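Local coordinates for DNA repair protein PprA (Deinococcus deserti, PDB 6MC8), which binds DNA and forms filaments, taking part in the repair of radiation-induced DNA damage and in genome segregation, at residues A76-G81 and V263-G268; R182-G187 and A191-R196. The protein carries 2 engineered substitutions. All coordinates share one frame; numbering follows the deposited sequence.

Contact 1 of 2, residues A76-G81 and V263-G268; sequences AHDRWG and VVRETG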
loop_
_atom_site.group_PDB
_atom_site.type_symbol
_atom_site.label_atom_id
_atom_site.label_comp_id
_atom_site.label_asym_id
_atom_site.label_seq_id
_atom_site.Cartn_x
_atom_site.Cartn_y
_atom_site.Cartn_z
ATOM N N ALA A 76 3.952 2.828 -25.431
ATOM C CA ALA A 76 3.946 1.682 -26.329
ATOM C C ALA A 76 3.817 0.374 -25.561
ATOM O O ALA A 76 3.178 -0.567 -26.038
ATOM C CB ALA A 76 5.206 1.685 -27.191
ATOM N N HIS A 77 4.408 0.295 -24.366
ATOM C CA HIS A 77 4.287 -0.923 -23.573
ATOM C C HIS A 77 2.914 -1.055 -22.932
ATOM O O HIS A 77 2.495 -2.165 -22.591
ATOM C CB HIS A 77 5.378 -0.997 -22.509
ATOM C CG HIS A 77 6.679 -1.520 -23.019
ATOM N ND1 HIS A 77 6.848 -2.838 -23.373
ATOM C CD2 HIS A 77 7.875 -0.922 -23.210
ATOM C CE1 HIS A 77 8.089 -3.026 -23.777
ATOM N NE2 HIS A 77 8.734 -1.879 -23.684
ATOM N N ASP A 78 2.199 0.059 -22.760
ATOM C CA ASP A 78 0.819 -0.020 -22.295
ATOM C C ASP A 78 -0.075 -0.645 -23.353
ATOM O O ASP A 78 -1.119 -1.220 -23.037
ATOM C CB ASP A 78 0.297 1.370 -21.932
ATOM C CG ASP A 78 0.929 1.925 -20.688
ATOM O OD1 ASP A 78 1.308 1.137 -19.805
ATOM O OD2 ASP A 78 1.048 3.158 -20.590
ATOM N N ARG A 79 0.331 -0.552 -24.613
ATOM C CA ARG A 79 -0.489 -0.988 -25.724
ATOM C C ARG A 79 -0.011 -2.298 -26.330
ATOM O O ARG A 79 -0.832 -3.070 -26.829
ATOM C CB ARG A 79 -0.526 0.124 -26.764
ATOM C CG ARG A 79 -1.239 1.333 -26.226
ATOM C CD ARG A 79 -1.156 2.493 -27.152
ATOM N NE ARG A 79 -1.959 3.609 -26.680
ATOM C CZ ARG A 79 -2.089 4.756 -27.328
ATOM N NH1 ARG A 79 -1.470 4.937 -28.482
ATOM N NH2 ARG A 79 -2.844 5.716 -26.826
ATOM N N TRP A 80 1.292 -2.567 -26.274
ATOM C CA TRP A 80 1.809 -3.869 -26.679
ATOM C C TRP A 80 1.298 -4.983 -25.774
ATOM O O TRP A 80 1.066 -6.101 -26.243
ATOM C CB TRP A 80 3.333 -3.827 -26.685
ATOM C CG TRP A 80 3.901 -3.074 -27.835
ATOM C CD1 TRP A 80 3.295 -2.817 -29.022
ATOM C CD2 TRP A 80 5.163 -2.405 -27.877
ATOM N NE1 TRP A 80 4.118 -2.075 -29.824
ATOM C CE2 TRP A 80 5.270 -1.801 -29.140
ATOM C CE3 TRP A 80 6.220 -2.273 -26.975
ATOM C CZ2 TRP A 80 6.393 -1.079 -29.525
ATOM C CZ3 TRP A 80 7.329 -1.556 -27.358
ATOM C CH2 TRP A 80 7.409 -0.967 -28.621
ATOM N N GLY A 81 1.098 -4.689 -24.490
ATOM C CA GLY A 81 0.472 -5.607 -23.560
ATOM C C GLY A 81 1.284 -6.847 -23.260
ATOM O O GLY A 81 0.753 -7.959 -23.245
ATOM N N VAL A 263 -4.313 1.260 -21.597
ATOM C CA VAL A 263 -4.298 1.613 -20.184
ATOM C C VAL A 263 -4.726 3.066 -20.028
ATOM O O VAL A 263 -4.206 3.951 -20.715
ATOM C CB VAL A 263 -2.904 1.379 -19.565
ATOM C CG1 VAL A 263 -2.890 1.757 -18.098
ATOM C CG2 VAL A 263 -2.469 -0.061 -19.747
ATOM N N VAL A 264 -5.676 3.310 -19.128
ATOM C CA VAL A 264 -6.092 4.656 -18.751
ATOM C C VAL A 264 -5.745 4.866 -17.284
ATOM O O VAL A 264 -6.060 4.020 -16.440
ATOM C CB VAL A 264 -7.593 4.882 -19.008
ATOM C CG1 VAL A 264 -8.024 6.250 -18.524
ATOM C CG2 VAL A 264 -7.896 4.752 -20.474
ATOM N N ARG A 265 -5.087 5.983 -16.983
ATOM C CA ARG A 265 -4.654 6.305 -15.633
ATOM C C ARG A 265 -5.288 7.608 -15.166
ATOM O O ARG A 265 -5.646 8.471 -15.971
ATOM C CB ARG A 265 -3.131 6.410 -15.554
ATOM C CG ARG A 265 -2.425 5.089 -15.755
ATOM C CD ARG A 265 -0.926 5.251 -15.724
ATOM N NE ARG A 265 -0.235 3.984 -15.915
ATOM C CZ ARG A 265 0.111 3.492 -17.096
ATOM N NH1 ARG A 265 -0.177 4.154 -18.204
ATOM N NH2 ARG A 265 0.737 2.333 -17.171
ATOM N N GLU A 266 -5.430 7.736 -13.851
ATOM C CA GLU A 266 -6.017 8.912 -13.230
ATOM C C GLU A 266 -5.342 9.177 -11.894
ATOM O O GLU A 266 -5.264 8.292 -11.042
ATOM C CB GLU A 266 -7.519 8.741 -13.020
ATOM C CG GLU A 266 -8.187 9.950 -12.405
ATOM C CD GLU A 266 -8.195 11.152 -13.320
ATOM O OE1 GLU A 266 -8.266 10.979 -14.551
ATOM O OE2 GLU A 266 -8.108 12.279 -12.806
ATOM N N THR A 267 -4.866 10.402 -11.716
ATOM C CA THR A 267 -4.172 10.808 -10.507
ATOM C C THR A 267 -4.990 11.859 -9.769
ATOM O O THR A 267 -5.691 12.665 -10.381
ATOM C CB THR A 267 -2.789 11.374 -10.829
ATOM O OG1 THR A 267 -2.933 12.559 -11.618
ATOM C CG2 THR A 267 -1.982 10.371 -11.617
ATOM N N GLY A 268 -4.907 11.831 -8.446
ATOM C CA GLY A 268 -5.514 12.875 -7.649
ATOM C C GLY A 268 -6.886 12.568 -7.087
ATOM O O GLY A 268 -7.132 11.477 -6.571
HETATM O O HOH W 1 -1.883 4.207 -21.581
#

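Contact 2 of 2, residues R182-G187 and A191-R196; sequences RTWRQG and AVEVHR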
loop_
_atom_site.group_PDB
_atom_site.type_symbol
_atom_site.label_atom_id
_atom_site.label_comp_id
_atom_site.label_asym_id
_atom_site.label_seq_id
_atom_site.Cartn_x
_atom_site.Cartn_y
_atom_site.Cartn_z
ATOM N N ARG A 182 -8.571 -5.409 -15.750
ATOM C CA ARG A 182 -8.117 -5.347 -14.370
ATOM C C ARG A 182 -7.875 -3.899 -13.969
ATOM O O ARG A 182 -7.622 -3.036 -14.809
ATOM C CB ARG A 182 -6.852 -6.186 -14.145
ATOM C CG ARG A 182 -5.642 -5.782 -14.956
ATOM C CD ARG A 182 -4.528 -6.770 -14.713
ATOM N NE ARG A 182 -3.364 -6.545 -15.556
ATOM C CZ ARG A 182 -2.266 -7.288 -15.514
ATOM N NH1 ARG A 182 -2.185 -8.295 -14.664
ATOM N NH2 ARG A 182 -1.251 -7.027 -16.319
ATOM N N THR A 183 -7.960 -3.650 -12.667
ATOM C CA THR A 183 -7.898 -2.316 -12.090
ATOM C C THR A 183 -6.912 -2.320 -10.932
ATOM O O THR A 183 -6.909 -3.249 -10.122
ATOM C CB THR A 183 -9.300 -1.875 -11.618
ATOM O OG1 THR A 183 -10.167 -1.748 -12.752
ATOM C CG2 THR A 183 -9.263 -0.562 -10.845
ATOM N N TRP A 184 -6.058 -1.298 -10.864
ATOM C CA TRP A 184 -5.117 -1.215 -9.762
ATOM C C TRP A 184 -4.845 0.238 -9.401
ATOM O O TRP A 184 -4.972 1.139 -10.232
ATOM C CB TRP A 184 -3.813 -1.950 -10.092
ATOM C CG TRP A 184 -2.920 -1.314 -11.113
ATOM C CD1 TRP A 184 -1.789 -0.600 -10.871
ATOM C CD2 TRP A 184 -3.095 -1.316 -12.533
ATOM N NE1 TRP A 184 -1.231 -0.181 -12.047
ATOM C CE2 TRP A 184 -2.017 -0.602 -13.085
ATOM C CE3 TRP A 184 -4.060 -1.851 -13.391
ATOM C CZ2 TRP A 184 -1.867 -0.419 -14.455
ATOM C CZ3 TRP A 184 -3.909 -1.664 -14.749
ATOM C CH2 TRP A 184 -2.827 -0.949 -15.266
ATOM N N ARG A 185 -4.491 0.450 -8.137
ATOM C CA ARG A 185 -4.023 1.732 -7.633
ATOM C C ARG A 185 -2.584 1.588 -7.158
ATOM O O ARG A 185 -2.250 0.623 -6.470
ATOM C CB ARG A 185 -4.908 2.252 -6.491
ATOM C CG ARG A 185 -4.388 3.535 -5.846
ATOM C CD ARG A 185 -5.290 4.109 -4.777
ATOM N NE ARG A 185 -6.479 4.722 -5.344
ATOM C CZ ARG A 185 -7.711 4.293 -5.129
ATOM N NH1 ARG A 185 -7.918 3.252 -4.343
ATOM N NH2 ARG A 185 -8.735 4.912 -5.691
ATOM N N GLN A 186 -1.734 2.534 -7.547
ATOM C CA GLN A 186 -0.379 2.632 -7.021
ATOM C C GLN A 186 -0.156 4.070 -6.580
ATOM O O GLN A 186 0.040 4.956 -7.418
ATOM C CB GLN A 186 0.662 2.206 -8.051
ATOM C CG GLN A 186 2.054 2.115 -7.474
ATOM C CD GLN A 186 3.068 1.657 -8.485
ATOM O OE1 GLN A 186 2.754 1.481 -9.658
ATOM N NE2 GLN A 186 4.295 1.445 -8.036
ATOM N N GLY A 187 -0.189 4.299 -5.272
ATOM C CA GLY A 187 -0.051 5.635 -4.735
ATOM C C GLY A 187 -1.291 6.472 -4.943
ATOM O O GLY A 187 -2.355 6.163 -4.403
ATOM N N ALA A 191 -5.628 3.122 -12.055
ATOM C CA ALA A 191 -5.374 2.681 -13.414
ATOM C C ALA A 191 -6.228 1.472 -13.755
ATOM O O ALA A 191 -6.595 0.689 -12.876
ATOM C CB ALA A 191 -3.904 2.357 -13.608
ATOM N N VAL A 192 -6.543 1.328 -15.037
ATOM C CA VAL A 192 -7.330 0.210 -15.535
ATOM C C VAL A 192 -6.759 -0.221 -16.883
ATOM O O VAL A 192 -6.389 0.618 -17.713
ATOM C CB VAL A 192 -8.835 0.563 -15.609
ATOM C CG1 VAL A 192 -9.097 1.775 -16.468
ATOM C CG2 VAL A 192 -9.658 -0.612 -16.098
ATOM N N GLU A 193 -6.615 -1.530 -17.066
ATOM C CA GLU A 193 -6.122 -2.115 -18.301
ATOM C C GLU A 193 -7.255 -2.886 -18.954
ATOM O O GLU A 193 -8.003 -3.583 -18.269
ATOM C CB GLU A 193 -4.933 -3.042 -18.037
ATOM C CG GLU A 193 -4.326 -3.658 -19.283
ATOM C CD GLU A 193 -3.175 -4.579 -18.977
ATOM O OE1 GLU A 193 -2.865 -4.772 -17.789
ATOM O OE2 GLU A 193 -2.574 -5.112 -19.925
ATOM N N VAL A 194 -7.390 -2.741 -20.265
ATOM C CA VAL A 194 -8.330 -3.510 -21.069
ATOM C C VAL A 194 -7.527 -4.254 -22.124
ATOM O O VAL A 194 -6.801 -3.635 -22.906
ATOM C CB VAL A 194 -9.396 -2.598 -21.700
ATOM C CG1 VAL A 194 -10.165 -3.326 -22.752
ATOM C CG2 VAL A 194 -10.347 -2.108 -20.637
ATOM N N HIS A 195 -7.656 -5.577 -22.146
ATOM C CA HIS A 195 -6.766 -6.445 -22.905
ATOM C C HIS A 195 -7.547 -7.384 -23.809
ATOM O O HIS A 195 -8.402 -8.136 -23.338
ATOM C CB HIS A 195 -5.896 -7.259 -21.957
ATOM C CG HIS A 195 -4.971 -8.210 -22.643
ATOM N ND1 HIS A 195 -3.810 -7.806 -23.261
ATOM C CD2 HIS A 195 -5.033 -9.552 -22.799
ATOM C CE1 HIS A 195 -3.197 -8.858 -23.770
ATOM N NE2 HIS A 195 -3.920 -9.928 -23.507
ATOM N N ARG A 196 -7.232 -7.356 -25.098
ATOM C CA ARG A 196 -7.681 -8.376 -26.044
ATOM C C ARG A 196 -6.432 -8.970 -26.678
ATOM O O ARG A 196 -5.625 -8.213 -27.253
ATOM C CB ARG A 196 -8.615 -7.814 -27.109
ATOM C CG ARG A 196 -9.211 -8.900 -27.985
ATOM C CD ARG A 196 -10.047 -8.360 -29.120
ATOM N NE ARG A 196 -11.238 -7.663 -28.668
ATOM C CZ ARG A 196 -11.433 -6.362 -28.820
ATOM N NH1 ARG A 196 -10.509 -5.623 -29.408
ATOM N NH2 ARG A 196 -12.547 -5.802 -28.386
#

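Contact 1 of 2, residues A76-G81 and V263-G268
Asp78, on the last turn of helix 62-80, meets Val263 and Arg265 on strand 261-267, the outermost strand on one side of a four-stranded antiparallel sheet. The contact is an end-on, two-nitrogen salt bridge with a small apolar patch beside it. The CB of Asp78 packs against Val263 CG2 at 3.8 Å. From there CG turns anti to the carbonyl carbon (chi1 -70°), carrying the carboxylate across to the tip of Arg265, which arrives from the opposite direction on a chain extended from CG to NE. Asp78 OD1 accepts a nearly straight hydrogen bond from Arg265 NH2 (2.9 Å, 173°), and Asp78 OD2 accepts the matching one from Arg265 NH1 (2.9 Å). A water also donates to Asp78 OD2, over a long 3.3 Å, and to the backbone O of Val263, so that it joins helix and strand. Both oxygens lie close to the guanidinium plane, yet the nitrogens reach them from above the carboxylate plane, because the two flat groups are turned 42° apart. This double grip fixes the rotation of both ends. Val263 also touches the helix backbone, its CG2 lying 3.7 Å from Asp78 O. Val263 CG1 sits 3.5 Å above the guanidinium plane of Arg265, over its centre.

Contact 2 of 2, residues R182-G187 and A191-R196
The indole of Trp184 carries the CB of Ala191 on one face, a CH-pi contact in which the methyl lies 3.6 Å from the centroid of the six-membered ring and 17° off its normal. At the indole edge, near the ring plane, stands the backbone N of Glu193, and Trp184 CZ3 reaches Glu193 CB at 3.7 Å. The CG of Trp184 lies between its backbone N and carbonyl carbon (chi1 71°), which swings the ring over the neighbouring strand. The guanidinium of Arg182 has Glu193 OE1 at its edge, in plane: NE donates to OE1 at 2.9 Å from above the carboxylate plane, 38° out of it, and NH2 to the same OE1 at 3.1 Å, on the syn lone pair. Arginine and glutamate run side by side from a beta hairpin of strands 179-186 and 189-195. Its hydrogen-bonded pairs are Arg182 with Glu193 and Trp184 with Ala191; Thr183 and Val192 form the non-hydrogen-bonded pair between them. On the face of the sheet opposite Trp184, Ala191, Arg182 and Glu193, Val192 CG2 packs 3.6 Å from Thr183 OG1, whose polar partner is Trp277 NE1 of helix 274-304. Glu193 OE2 is also hydrogen-bonded, outside the hairpin segments. Two N-H groups converging on OE1 of this buried pair probably stabilise the negative charge of Glu193.

Overall arrangement
The centres of the two contacts lie about 8 Å apart, and both belong to the antiparallel sheet ordered 168-176, 179-186, 189-195, 261-267. Contact 2 joins its two inner strands as a local hairpin, whereas contact 1 ties the final strand to helix 62-80, far earlier in the chain; the hairpin falls between the two segments of contact 1 in sequence. Strands 189-195 and 261-267 are neighbours, linked by a probable hydrogen bond from Val192 N to Val264 O. Arg265 CG packs on Ala191 CB at 3.8 Å, continuing one side-chain layer between the contacts. Helix 274-304 lies along the other face, touching Val192 and Val264, and the sheet thus connects the early helix with this late one.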